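PDB 6VOW: multicopper oxidase from Pseudomonas thermotolerans, which probably oxidises phenolic, lignin-related substrates in the manner of a laccase, passing their electrons through bound copper to reduce dioxygen to water. Local coordinates for residues H138-S141 with A142-G146; C439-I442 with D443-E446. All coordinates share one frame; numbering follows the deposited sequence.

Interaction 1: H138-S141 with A142-G146; sequences HESS and ASQLG. With C2O (Cu-O-Cu linkage), chain B.
Leu145 and Gln144 both set CG anti to their own carbonyl carbon (chi1 -79° and -68°), which turns the two side chains back along the helix onto Ser141 and Ser140. The contact is the first turn of the short helix 141-146, entered straight from the copper-binding His-X-His motif of a multicopper oxidase, whose second histidine is His138. Ser140 takes the N-cap position with a left-handed backbone, and its carbonyl starts the helical bonding: Gln144 N donates to Ser140 O at 2.8 Å. One residue on, Leu145 N donates to Ser141 O at 2.7 Å. The chain of Gln144 runs extended beyond CG and lies against Ser140, with its CG 3.7 Å from Ser140 CB. Leu145 instead sends one methyl alongside Ser141, CD1 reaching Ser141 CB at 3.7 Å, while the side chain also touches Trp134 and His136 of strand 131-136. Ser141 faces helix 442-446, touching Ile442 and Met445. The His138 side chain leaves the backbone away from the helical turn, and its ring reaches the Cu-O-Cu linkage, where His393 and His438 complete the set of three nitrogens on the same copper. Its backbone N is held by Thr92 OG1, and His138 NE2 lies 2.2 Å from the copper CU3, with the bridging O1 near the plane of the ring, off its edge.

Interaction 2: C439-I442 with D443-E446; sequences CHVI and DHME. With CU (copper (II) ion), chain D; C2O (Cu-O-Cu linkage), chain B.
Val441 and His444 lie side by side and point the same way, the valine methyl CG1 sitting over the centre of the imidazole. This CH-pi contact puts Val441 CG1 4.0 Å from the ring centroid, only 7° off the normal, so it backs one face of a ring that also binds metal. Cys439 approaches the same ring obliquely; its SG is anti to the backbone N (chi1 167°), which directs the sulfur to the copper shared with His444. Cys439 SG binds this ion at 2.2 Å and His444 ND1 at 2.1 Å, with His388 as the further ligand. Cys439 SG also accepts a nearly straight hydrogen bond from Val441 N (3.2 Å), which helps fix the sulfur beside the copper. Cys439 is the centre of the His-Cys-His motif of a multicopper oxidase cupredoxin domain, and the helical turn after it carries His444, a ligand of the type 1 copper. Between these two ligands, His440 turns the other way, and its NE2 lies 2.1 Å from copper CU2 of the Cu-O-Cu linkage; Cys439 and its neighbours His438 and His440 bridge the two copper centres, consistent with the electron route known for multicopper oxidases. Val441 at the N-cap starts the turn: its O accepts Met445 N at 3.0 Å and, weakly, His444 N. Met445 bends at chi3 (86°), bringing its methyl alongside Ile442, CE to CG2 3.9 Å. Glu446 N donates to Ile442 O.

Overall arrangement
From the N terminus, strand 131-136 leads into interaction 1, a local turn from His138 into helix 141-146 that closes no loop. Some 290 residues later, strand 433-439 runs out into interaction 2, a similar tight turn into helix 442-446 that likewise closes none. The two contacts follow in series, neither nested nor crossed, with centres about 10 Å apart. They meet directly: Glu446 OE1 and Ala142 N form a probable hydrogen bond, and Met445 CE packs 3.4 Å from Ser141 OG. The two multicopper oxidase family regions are joined here, His138 and His440 reaching different coppers of one Cu-O-Cu linkage, while Cys439 and His444 of interaction 2 also bind the separate copper.

Interaction 1: H138-S141 with A142-G146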
loop_
_atom_site.group_PDB
_atom_site.type_symbol
_atom_site.label_atom_id
_atom_site.label_comp_id
_atom_site.label_asym_id
_atom_site.label_seq_id
_atom_site.Cartn_x
_atom_site.Cartn_y
_atom_site.Cartn_z
ATOM N N HIS A 138 -7.853 -8.120 -5.887
ATOM C CA HIS A 138 -6.911 -8.421 -6.933
ATOM C C HIS A 138 -7.607 -8.995 -8.172
ATOM O O HIS A 138 -7.071 -9.835 -8.841
ATOM C CB HIS A 138 -5.899 -9.376 -6.403
ATOM C CG HIS A 138 -4.546 -9.011 -6.807
ATOM N ND1 HIS A 138 -4.081 -9.274 -8.071
ATOM C CD2 HIS A 138 -3.606 -8.277 -6.184
ATOM C CE1 HIS A 138 -2.864 -8.787 -8.190
ATOM N NE2 HIS A 138 -2.553 -8.204 -7.055
ATOM N N GLU A 139 -8.802 -8.488 -8.434
ATOM C CA GLU A 139 -9.679 -8.941 -9.476
ATOM C C GLU A 139 -10.333 -7.674 -9.942
ATOM O O GLU A 139 -10.790 -6.921 -9.101
ATOM C CB GLU A 139 -10.751 -9.915 -8.939
ATOM C CG GLU A 139 -11.786 -10.384 -9.989
ATOM C CD GLU A 139 -11.591 -11.798 -10.571
ATOM O OE1 GLU A 139 -12.610 -12.465 -10.914
ATOM O OE2 GLU A 139 -10.443 -12.245 -10.730
ATOM N N SER A 140 -10.396 -7.429 -11.252
ATOM C CA SER A 140 -11.047 -6.212 -11.786
ATOM C C SER A 140 -10.509 -4.982 -11.064
ATOM O O SER A 140 -11.245 -4.138 -10.611
ATOM C CB SER A 140 -12.595 -6.284 -11.602
ATOM O OG SER A 140 -13.153 -7.496 -12.095
ATOM N N SER A 141 -9.203 -4.900 -10.985
ATOM C CA SER A 141 -8.549 -4.134 -9.985
ATOM C C SER A 141 -8.767 -2.661 -10.179
ATOM O O SER A 141 -9.253 -1.997 -9.277
ATOM C CB SER A 141 -7.057 -4.509 -9.917
ATOM O OG SER A 141 -6.833 -5.927 -9.705
ATOM N N ALA A 142 -8.517 -2.143 -11.375
ATOM C CA ALA A 142 -8.657 -0.694 -11.690
ATOM C C ALA A 142 -10.030 -0.196 -11.336
ATOM O O ALA A 142 -10.223 0.837 -10.636
ATOM C CB ALA A 142 -8.374 -0.465 -13.183
ATOM N N SER A 143 -10.995 -0.963 -11.816
ATOM C CA SER A 143 -12.389 -0.680 -11.537
ATOM C C SER A 143 -12.772 -0.814 -10.020
ATOM O O SER A 143 -13.401 0.087 -9.398
ATOM C CB SER A 143 -13.245 -1.622 -12.420
ATOM O OG SER A 143 -14.594 -1.332 -12.142
ATOM N N GLN A 144 -12.435 -1.936 -9.446
ATOM C CA GLN A 144 -12.867 -2.239 -8.043
ATOM C C GLN A 144 -12.096 -1.387 -7.032
ATOM O O GLN A 144 -12.696 -0.822 -6.146
ATOM C CB GLN A 144 -12.781 -3.719 -7.751
ATOM C CG GLN A 144 -13.759 -4.625 -8.502
ATOM C CD GLN A 144 -13.828 -6.081 -8.024
ATOM O OE1 GLN A 144 -14.604 -6.851 -8.555
ATOM N NE2 GLN A 144 -13.044 -6.461 -7.071
ATOM N N LEU A 145 -10.792 -1.252 -7.184
ATOM C CA LEU A 145 -10.034 -0.294 -6.370
ATOM C C LEU A 145 -10.478 1.105 -6.667
ATOM O O LEU A 145 -10.685 1.877 -5.752
ATOM C CB LEU A 145 -8.519 -0.357 -6.598
ATOM C CG LEU A 145 -7.746 -1.497 -5.906
ATOM C CD1 LEU A 145 -7.765 -2.759 -6.714
ATOM C CD2 LEU A 145 -6.288 -1.168 -5.704
ATOM N N GLY A 146 -10.635 1.411 -7.953
ATOM C CA GLY A 146 -11.086 2.710 -8.362
ATOM C C GLY A 146 -12.376 3.127 -7.732
ATOM O O GLY A 146 -12.565 4.308 -7.398
HETATM CU CU2 C2O B . -1.542 -3.948 -3.194
HETATM CU CU3 C2O B . -0.719 -7.301 -6.231
HETATM O O1 C2O B . -0.991 -5.557 -4.753
#

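Interaction 2: C439-I442 with D443-E446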
loop_
_atom_site.group_PDB
_atom_site.type_symbol
_atom_site.label_atom_id
_atom_site.label_comp_id
_atom_site.label_asym_id
_atom_site.label_seq_id
_atom_site.Cartn_x
_atom_site.Cartn_y
_atom_site.Cartn_z
ATOM N N CYS A 439 3.776 -3.502 -11.041
ATOM C CA CYS A 439 3.715 -2.098 -10.767
ATOM C C CYS A 439 2.373 -1.921 -10.094
ATOM O O CYS A 439 1.358 -2.544 -10.502
ATOM C CB CYS A 439 3.771 -1.241 -12.022
ATOM S SG CYS A 439 3.305 0.465 -11.631
ATOM N N HIS A 440 2.350 -1.098 -9.056
ATOM C CA HIS A 440 1.089 -0.877 -8.297
ATOM C C HIS A 440 0.239 0.356 -8.764
ATOM O O HIS A 440 -0.707 0.833 -8.066
ATOM C CB HIS A 440 1.398 -0.901 -6.806
ATOM C CG HIS A 440 0.301 -1.559 -6.006
ATOM N ND1 HIS A 440 -0.934 -0.965 -5.841
ATOM C CD2 HIS A 440 0.217 -2.786 -5.426
ATOM C CE1 HIS A 440 -1.721 -1.796 -5.176
ATOM N NE2 HIS A 440 -1.038 -2.896 -4.890
ATOM N N VAL A 441 0.581 0.859 -9.962
ATOM C CA VAL A 441 -0.240 1.839 -10.675
ATOM C C VAL A 441 -1.103 0.856 -11.386
ATOM O O VAL A 441 -0.593 0.012 -12.189
ATOM C CB VAL A 441 0.567 2.723 -11.646
ATOM C CG1 VAL A 441 -0.354 3.483 -12.573
ATOM C CG2 VAL A 441 1.396 3.762 -10.863
ATOM N N ILE A 442 -2.381 0.874 -11.005
ATOM C CA ILE A 442 -3.273 -0.249 -11.324
ATOM C C ILE A 442 -3.466 -0.417 -12.827
ATOM O O ILE A 442 -3.502 -1.523 -13.331
ATOM C CB ILE A 442 -4.651 -0.144 -10.620
ATOM C CG1 ILE A 442 -4.520 0.030 -9.084
ATOM C CG2 ILE A 442 -5.510 -1.350 -10.994
ATOM C CD1 ILE A 442 -3.804 -1.137 -8.372
ATOM N N ASP A 443 -3.563 0.683 -13.530
ATOM C CA ASP A 443 -3.408 0.738 -15.014
ATOM C C ASP A 443 -2.232 0.060 -15.631
ATOM O O ASP A 443 -2.380 -0.615 -16.617
ATOM C CB ASP A 443 -3.254 2.195 -15.417
ATOM C CG ASP A 443 -4.509 2.789 -15.771
ATOM O OD1 ASP A 443 -5.559 2.228 -15.423
ATOM O OD2 ASP A 443 -4.456 3.815 -16.444
ATOM N N HIS A 444 -1.050 0.268 -15.107
ATOM C CA HIS A 444 0.107 -0.396 -15.672
ATOM C C HIS A 444 0.073 -1.854 -15.406
ATOM O O HIS A 444 0.529 -2.594 -16.264
ATOM C CB HIS A 444 1.395 0.116 -15.095
ATOM C CG HIS A 444 1.683 1.510 -15.475
ATOM N ND1 HIS A 444 2.769 2.172 -14.986
ATOM C CD2 HIS A 444 1.013 2.389 -16.262
ATOM C CE1 HIS A 444 2.798 3.393 -15.489
ATOM N NE2 HIS A 444 1.735 3.556 -16.253
ATOM N N MET A 445 -0.420 -2.258 -14.217
ATOM C CA MET A 445 -0.495 -3.655 -13.854
ATOM C C MET A 445 -1.477 -4.295 -14.806
ATOM O O MET A 445 -1.203 -5.361 -15.331
ATOM C CB MET A 445 -0.998 -3.835 -12.418
ATOM C CG MET A 445 -1.391 -5.266 -12.019
ATOM S SD MET A 445 -2.240 -5.241 -10.412
ATOM C CE MET A 445 -3.854 -4.927 -11.077
ATOM N N GLU A 446 -2.614 -3.636 -15.037
ATOM C CA GLU A 446 -3.629 -4.205 -15.941
ATOM C C GLU A 446 -3.267 -4.155 -17.401
ATOM O O GLU A 446 -3.889 -4.923 -18.188
ATOM C CB GLU A 446 -5.000 -3.583 -15.765
ATOM C CG GLU A 446 -5.738 -4.059 -14.484
ATOM C CD GLU A 446 -7.122 -3.403 -14.327
ATOM O OE1 GLU A 446 -7.691 -3.544 -13.219
ATOM O OE2 GLU A 446 -7.663 -2.732 -15.268
HETATM CU CU CU D . 3.998 1.508 -13.459
HETATM CU CU2 C2O B . -1.542 -3.948 -3.194
HETATM CU CU3 C2O B . -0.719 -7.301 -6.231
HETATM O O1 C2O B . -0.991 -5.557 -4.753
#